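Local coordinates for insecticidal protein (Brevibacillus laterosporus, PDB 7ML9) that probably kills the western corn rootworm by forming beta-barrel pores in membranes, as a member of the epsilon-toxin/MTX2 branch of the aerolysin-like toxins, at residues 136-141 / 275-280; 120-125 / 193-198. One frame throughout, in Å; residues are numbered along the deposited sequence.

Contact 1. Residues 136-141 / 275-280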
loop_
_atom_site.group_PDB
_atom_site.type_symbol
_atom_site.label_atom_id
_atom_site.label_comp_id
_atom_site.label_asym_id
_atom_site.label_seq_id
_atom_site.Cartn_x
_atom_site.Cartn_y
_atom_site.Cartn_z
ATOM N N GLU A 136 1.943 -11.851 14.517
ATOM C CA GLU A 136 1.751 -11.347 13.166
ATOM C C GLU A 136 1.913 -9.831 13.166
ATOM O O GLU A 136 1.486 -9.135 14.097
ATOM C CB GLU A 136 0.364 -11.720 12.641
ATOM C CG GLU A 136 0.048 -13.212 12.636
ATOM C CD GLU A 136 -1.391 -13.478 12.284
ATOM O OE1 GLU A 136 -2.176 -12.504 12.215
ATOM O OE2 GLU A 136 -1.756 -14.652 12.078
ATOM N N SER A 137 2.545 -9.324 12.120
ATOM C CA SER A 137 2.823 -7.906 11.983
ATOM C C SER A 137 2.474 -7.476 10.568
ATOM O O SER A 137 2.767 -8.194 9.611
ATOM C CB SER A 137 4.298 -7.597 12.270
ATOM O OG SER A 137 4.481 -6.233 12.587
ATOM N N THR A 138 1.832 -6.317 10.447
ATOM C CA THR A 138 1.630 -5.657 9.160
ATOM C C THR A 138 2.092 -4.219 9.303
ATOM O O THR A 138 1.669 -3.529 10.236
ATOM C CB THR A 138 0.169 -5.677 8.730
ATOM O OG1 THR A 138 -0.276 -7.028 8.577
ATOM C CG2 THR A 138 0.004 -4.930 7.404
ATOM N N SER A 139 2.963 -3.765 8.406
ATOM C CA SER A 139 3.369 -2.371 8.438
ATOM C C SER A 139 3.311 -1.775 7.034
ATOM O O SER A 139 3.346 -2.485 6.020
ATOM C CB SER A 139 4.762 -2.194 9.064
ATOM O OG SER A 139 5.773 -2.815 8.306
ATOM N N ASN A 140 3.187 -0.451 6.984
ATOM C CA ASN A 140 3.187 0.254 5.713
ATOM C C ASN A 140 3.974 1.549 5.876
ATOM O O ASN A 140 4.216 2.015 6.993
ATOM C CB ASN A 140 1.749 0.471 5.211
ATOM C CG ASN A 140 1.007 1.592 5.948
ATOM O OD1 ASN A 140 1.539 2.681 6.142
ATOM N ND2 ASN A 140 -0.245 1.332 6.320
ATOM N N THR A 141 4.402 2.107 4.744
ATOM C CA THR A 141 5.074 3.401 4.693
ATOM C C THR A 141 4.523 4.170 3.503
ATOM O O THR A 141 4.412 3.610 2.409
ATOM C CB THR A 141 6.594 3.255 4.547
ATOM O OG1 THR A 141 7.141 2.619 5.710
ATOM C CG2 THR A 141 7.245 4.623 4.377
ATOM N N PHE A 275 4.295 -1.910 1.758
ATOM C CA PHE A 275 3.762 -2.643 2.905
ATOM C C PHE A 275 4.530 -3.944 3.075
ATOM O O PHE A 275 5.193 -4.429 2.155
ATOM C CB PHE A 275 2.268 -2.949 2.757
ATOM C CG PHE A 275 1.969 -3.954 1.678
ATOM C CD1 PHE A 275 1.778 -3.540 0.369
ATOM C CD2 PHE A 275 1.894 -5.314 1.969
ATOM C CE1 PHE A 275 1.511 -4.459 -0.635
ATOM C CE2 PHE A 275 1.633 -6.240 0.975
ATOM C CZ PHE A 275 1.435 -5.813 -0.333
ATOM N N LYS A 276 4.427 -4.511 4.270
ATOM C CA LYS A 276 4.993 -5.835 4.507
ATOM C C LYS A 276 4.194 -6.501 5.613
ATOM O O LYS A 276 3.533 -5.831 6.413
ATOM C CB LYS A 276 6.473 -5.763 4.871
ATOM C CG LYS A 276 6.760 -4.971 6.116
ATOM C CD LYS A 276 8.238 -5.012 6.442
ATOM C CE LYS A 276 8.579 -4.040 7.562
ATOM N NZ LYS A 276 9.596 -4.590 8.499
ATOM N N SER A 277 4.257 -7.832 5.650
ATOM C CA SER A 277 3.444 -8.586 6.594
ATOM C C SER A 277 4.100 -9.941 6.829
ATOM O O SER A 277 4.766 -10.476 5.940
ATOM C CB SER A 277 2.023 -8.748 6.063
ATOM O OG SER A 277 1.132 -9.183 7.062
ATOM N N ASN A 278 3.933 -10.479 8.041
ATOM C CA ASN A 278 4.463 -11.805 8.352
ATOM C C ASN A 278 3.439 -12.608 9.146
ATOM O O ASN A 278 2.571 -12.057 9.835
ATOM C CB ASN A 278 5.773 -11.727 9.118
ATOM C CG ASN A 278 5.579 -11.204 10.525
ATOM O OD1 ASN A 278 5.544 -9.990 10.733
ATOM N ND2 ASN A 278 5.438 -12.110 11.496
ATOM N N TYR A 279 3.546 -13.930 9.037
ATOM C CA TYR A 279 2.476 -14.804 9.492
ATOM C C TYR A 279 2.997 -16.236 9.488
ATOM O O TYR A 279 3.970 -16.557 8.797
ATOM C CB TYR A 279 1.232 -14.676 8.599
ATOM C CG TYR A 279 1.586 -14.548 7.128
ATOM C CD1 TYR A 279 1.940 -15.669 6.375
ATOM C CD2 TYR A 279 1.595 -13.307 6.493
ATOM C CE1 TYR A 279 2.287 -15.561 5.031
ATOM C CE2 TYR A 279 1.945 -13.188 5.152
ATOM C CZ TYR A 279 2.287 -14.316 4.425
ATOM O OH TYR A 279 2.627 -14.200 3.091
ATOM N N GLY A 280 2.354 -17.088 10.284
ATOM C CA GLY A 280 2.562 -18.513 10.133
ATOM C C GLY A 280 1.792 -19.045 8.938
ATOM O O GLY A 280 0.740 -18.525 8.561
#
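Two long antiparallel strands of the elongated, mainly beta body of this ETX/MTX2-family toxin run side by side here, 136-141 within strand 130-147 and 275-280 within strand 266-289, their axes 4.7 Å apart and at 173°. S139 and K276 form a hydrogen-bonded pair: S139 N reaches K276 O at 2.9 Å, and K276 N returns to S139 O, both donors lying in the plane of the carbonyl they meet. Farther along, N278 N donates to S137 O at 3.0 Å, almost along the C=O axis.

Hydroxyls and amides line much of the seam. At the non-hydrogen-bonded pair T138/S277, OG1 of T138 and OG of S277 meet tip to tip in a 3.0 Å hydrogen bond across the strands. S277 OG is anti to its backbone N (chi1 -166°), whereas T138 OG1 stands beside its own N and anti to the carbonyl carbon. On the other face, S139 OG occupies the crowded position between backbone N and carbonyl carbon and lies against the aliphatic part of K276, 3.2 Å from K276 CE. The amide of N278 leans over S137, bringing N278 OD1 within 3.1 Å of S137 CB, while N278 ND2 reaches on across the pair to Y134 OH and T135 O, just before E136 on the partner strand. The rings of F275 and Y279 lead away from 136-141, toward strand 153-160.

Strand 178-189 adjoins 136-141 on its other edge, and strand 201-229 adjoins 275-280. The E136 carboxylate binds R314 and the Y187 hydroxyl; N140 ND2 reaches T169 and E170. Strand 153-160 packs over the face bearing F275, S277 and Y279, where the F275 ring meets F158.

Contact 2. Residues 120-125 / 193-198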
loop_
_atom_site.group_PDB
_atom_site.type_symbol
_atom_site.label_atom_id
_atom_site.label_comp_id
_atom_site.label_asym_id
_atom_site.label_seq_id
_atom_site.Cartn_x
_atom_site.Cartn_y
_atom_site.Cartn_z
ATOM N N THR A 120 1.959 -55.568 21.059
ATOM C CA THR A 120 2.133 -56.692 20.147
ATOM C C THR A 120 1.450 -56.466 18.808
ATOM O O THR A 120 1.655 -57.253 17.881
ATOM C CB THR A 120 1.595 -57.975 20.791
ATOM O OG1 THR A 120 0.215 -57.791 21.123
ATOM C CG2 THR A 120 2.378 -58.293 22.070
ATOM N N MET A 121 0.647 -55.412 18.692
ATOM C CA MET A 121 -0.058 -55.063 17.469
ATOM C C MET A 121 0.414 -53.699 16.979
ATOM O O MET A 121 0.651 -52.793 17.788
ATOM C CB MET A 121 -1.574 -55.020 17.710
ATOM C CG MET A 121 -2.135 -56.267 18.400
ATOM S SD MET A 121 -1.933 -57.713 17.328
ATOM C CE MET A 121 -3.148 -57.347 16.056
ATOM N N ASP A 122 0.568 -53.562 15.661
ATOM C CA ASP A 122 0.718 -52.244 15.054
ATOM C C ASP A 122 -0.471 -51.369 15.439
ATOM O O ASP A 122 -1.611 -51.833 15.474
ATOM C CB ASP A 122 0.778 -52.350 13.531
ATOM C CG ASP A 122 1.999 -53.084 13.034
ATOM O OD1 ASP A 122 2.883 -53.425 13.854
ATOM O OD2 ASP A 122 2.070 -53.311 11.803
ATOM N N GLN A 123 -0.213 -50.093 15.720
ATOM C CA GLN A 123 -1.274 -49.193 16.145
ATOM C C GLN A 123 -1.284 -47.932 15.287
ATOM O O GLN A 123 -0.264 -47.521 14.722
ATOM C CB GLN A 123 -1.135 -48.815 17.646
ATOM C CG GLN A 123 -1.111 -50.027 18.596
ATOM C CD GLN A 123 -2.479 -50.660 18.770
ATOM O OE1 GLN A 123 -3.471 -50.148 18.269
ATOM N NE2 GLN A 123 -2.530 -51.798 19.467
ATOM N N GLU A 124 -2.457 -47.326 15.189
ATOM C CA GLU A 124 -2.590 -45.982 14.638
ATOM C C GLU A 124 -2.841 -45.073 15.833
ATOM O O GLU A 124 -3.902 -45.143 16.463
ATOM C CB GLU A 124 -3.708 -45.907 13.600
ATOM C CG GLU A 124 -3.177 -45.780 12.178
ATOM C CD GLU A 124 -4.132 -46.353 11.142
ATOM O OE1 GLU A 124 -3.654 -46.852 10.097
ATOM O OE2 GLU A 124 -5.356 -46.307 11.394
ATOM N N LEU A 125 -1.833 -44.275 16.173
ATOM C CA LEU A 125 -1.800 -43.476 17.393
ATOM C C LEU A 125 -1.951 -42.000 17.038
ATOM O O LEU A 125 -1.287 -41.509 16.121
ATOM C CB LEU A 125 -0.490 -43.715 18.149
ATOM C CG LEU A 125 -0.283 -45.169 18.600
ATOM C CD1 LEU A 125 1.042 -45.344 19.362
ATOM C CD2 LEU A 125 -1.464 -45.578 19.439
ATOM N N LYS A 193 -2.945 -38.836 12.890
ATOM C CA LYS A 193 -2.941 -40.284 13.080
ATOM C C LYS A 193 -1.655 -40.855 12.486
ATOM O O LYS A 193 -1.387 -40.676 11.293
ATOM C CB LYS A 193 -4.175 -40.915 12.425
ATOM C CG LYS A 193 -4.624 -42.225 13.073
ATOM C CD LYS A 193 -5.989 -42.095 13.765
ATOM C CE LYS A 193 -6.387 -43.373 14.536
ATOM N NZ LYS A 193 -6.722 -43.163 15.987
ATOM N N ILE A 194 -0.856 -41.530 13.316
ATOM C CA ILE A 194 0.444 -42.075 12.927
ATOM C C ILE A 194 0.426 -43.590 13.117
ATOM O O ILE A 194 0.043 -44.079 14.186
ATOM C CB ILE A 194 1.589 -41.456 13.751
ATOM C CG1 ILE A 194 1.490 -39.927 13.742
ATOM C CG2 ILE A 194 2.927 -41.925 13.224
ATOM C CD1 ILE A 194 1.661 -39.342 12.383
ATOM N N LYS A 195 0.855 -44.332 12.092
ATOM C CA LYS A 195 1.017 -45.778 12.227
ATOM C C LYS A 195 2.338 -46.066 12.937
ATOM O O LYS A 195 3.406 -45.692 12.447
ATOM C CB LYS A 195 0.969 -46.468 10.862
ATOM C CG LYS A 195 1.274 -47.971 10.918
ATOM C CD LYS A 195 0.609 -48.743 9.768
ATOM C CE LYS A 195 1.404 -49.995 9.384
ATOM N NZ LYS A 195 2.869 -49.713 9.234
ATOM N N VAL A 196 2.263 -46.693 14.109
ATOM C CA VAL A 196 3.452 -47.042 14.886
ATOM C C VAL A 196 3.500 -48.560 15.026
ATOM O O VAL A 196 2.621 -49.151 15.670
ATOM C CB VAL A 196 3.452 -46.362 16.263
ATOM C CG1 VAL A 196 4.766 -46.642 16.985
ATOM C CG2 VAL A 196 3.220 -44.848 16.118
ATOM N N PRO A 197 4.483 -49.225 14.426
ATOM C CA PRO A 197 4.510 -50.696 14.453
ATOM C C PRO A 197 4.782 -51.269 15.839
ATOM O O PRO A 197 5.432 -50.646 16.690
ATOM C CB PRO A 197 5.650 -51.046 13.489
ATOM C CG PRO A 197 5.804 -49.845 12.606
ATOM C CD PRO A 197 5.460 -48.660 13.480
ATOM N N ALA A 198 4.307 -52.502 16.043
ATOM C CA ALA A 198 4.531 -53.207 17.302
ATOM C C ALA A 198 5.994 -53.116 17.730
ATOM O O ALA A 198 6.907 -53.259 16.913
ATOM C CB ALA A 198 4.106 -54.677 17.159
HETATM O O HOH W 1 -5.741 -43.873 18.149
#
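D122 reaches across to segment 193-198, its CG beside the backbone N and anti to the carbonyl carbon (chi1 -65°). OD1 takes the amide hydrogen of A198 at 2.8 Å in a nearly straight bond (168°), the N-H arriving from above the carboxylate plane, and it also lies close to P197 CA. The other oxygen, OD2, faces the end of K195, whose side chain crosses the aspartate obliquely; K195 NZ stops 4.5 Å from D122 OD2, too far for a salt bridge, although the opposite charges probably attract. A198 CB points toward segment 120-125 and rests 3.6 Å from T120 C.

E124 and K193 cross at about a right angle, carbon against carbon: E124 CB lies 3.8 Å from K193 CE. Bent at chi2 and chi4, the lysine brings NZ round to the main chain of E124, where its direct bond to E124 O is weak; a water that accepts from NZ and donates to E124 O links the two more closely.

These groups flank a two-stranded antiparallel sheet, 123-126 with 193-196, far from the centre of the elongated molecule. Q123 and V196 exchange both backbone N-H...O=C bonds, as do L125 and I194. V196 N meets Q123 O nearly along the C=O axis at 2.7 Å, whereas Q123 N sits above the plane of the V196 carbonyl. On the face that carries Q123, L125, I194 and V196, L125 crosses V196 at about a right angle, with L125 CD1 3.9 Å from V196 CG2. V196 also packs on L114 and Y202, and I194 on L114, Q306 and I308, of strands 86-115, 201-229 and 303-323.

Contact 1 lies near the middle of the elongated chain, about 11 Å from its centre, and contact 2 about 51 Å out; their centres are 42 Å apart and their nearest atoms about 21 Å, without touching. The segments alternate along the sequence: 120-125, 136-141, 193-198, 275-280. Strand 123-126 is followed directly by strand 130-147, so the chain passes from the small two-stranded sheet of contact 2 into the large mixed sheet of contact 1. Strand 201-229 touches both contacts and runs from one region to the other, so the small sheet is tied to the large one through the same long strand.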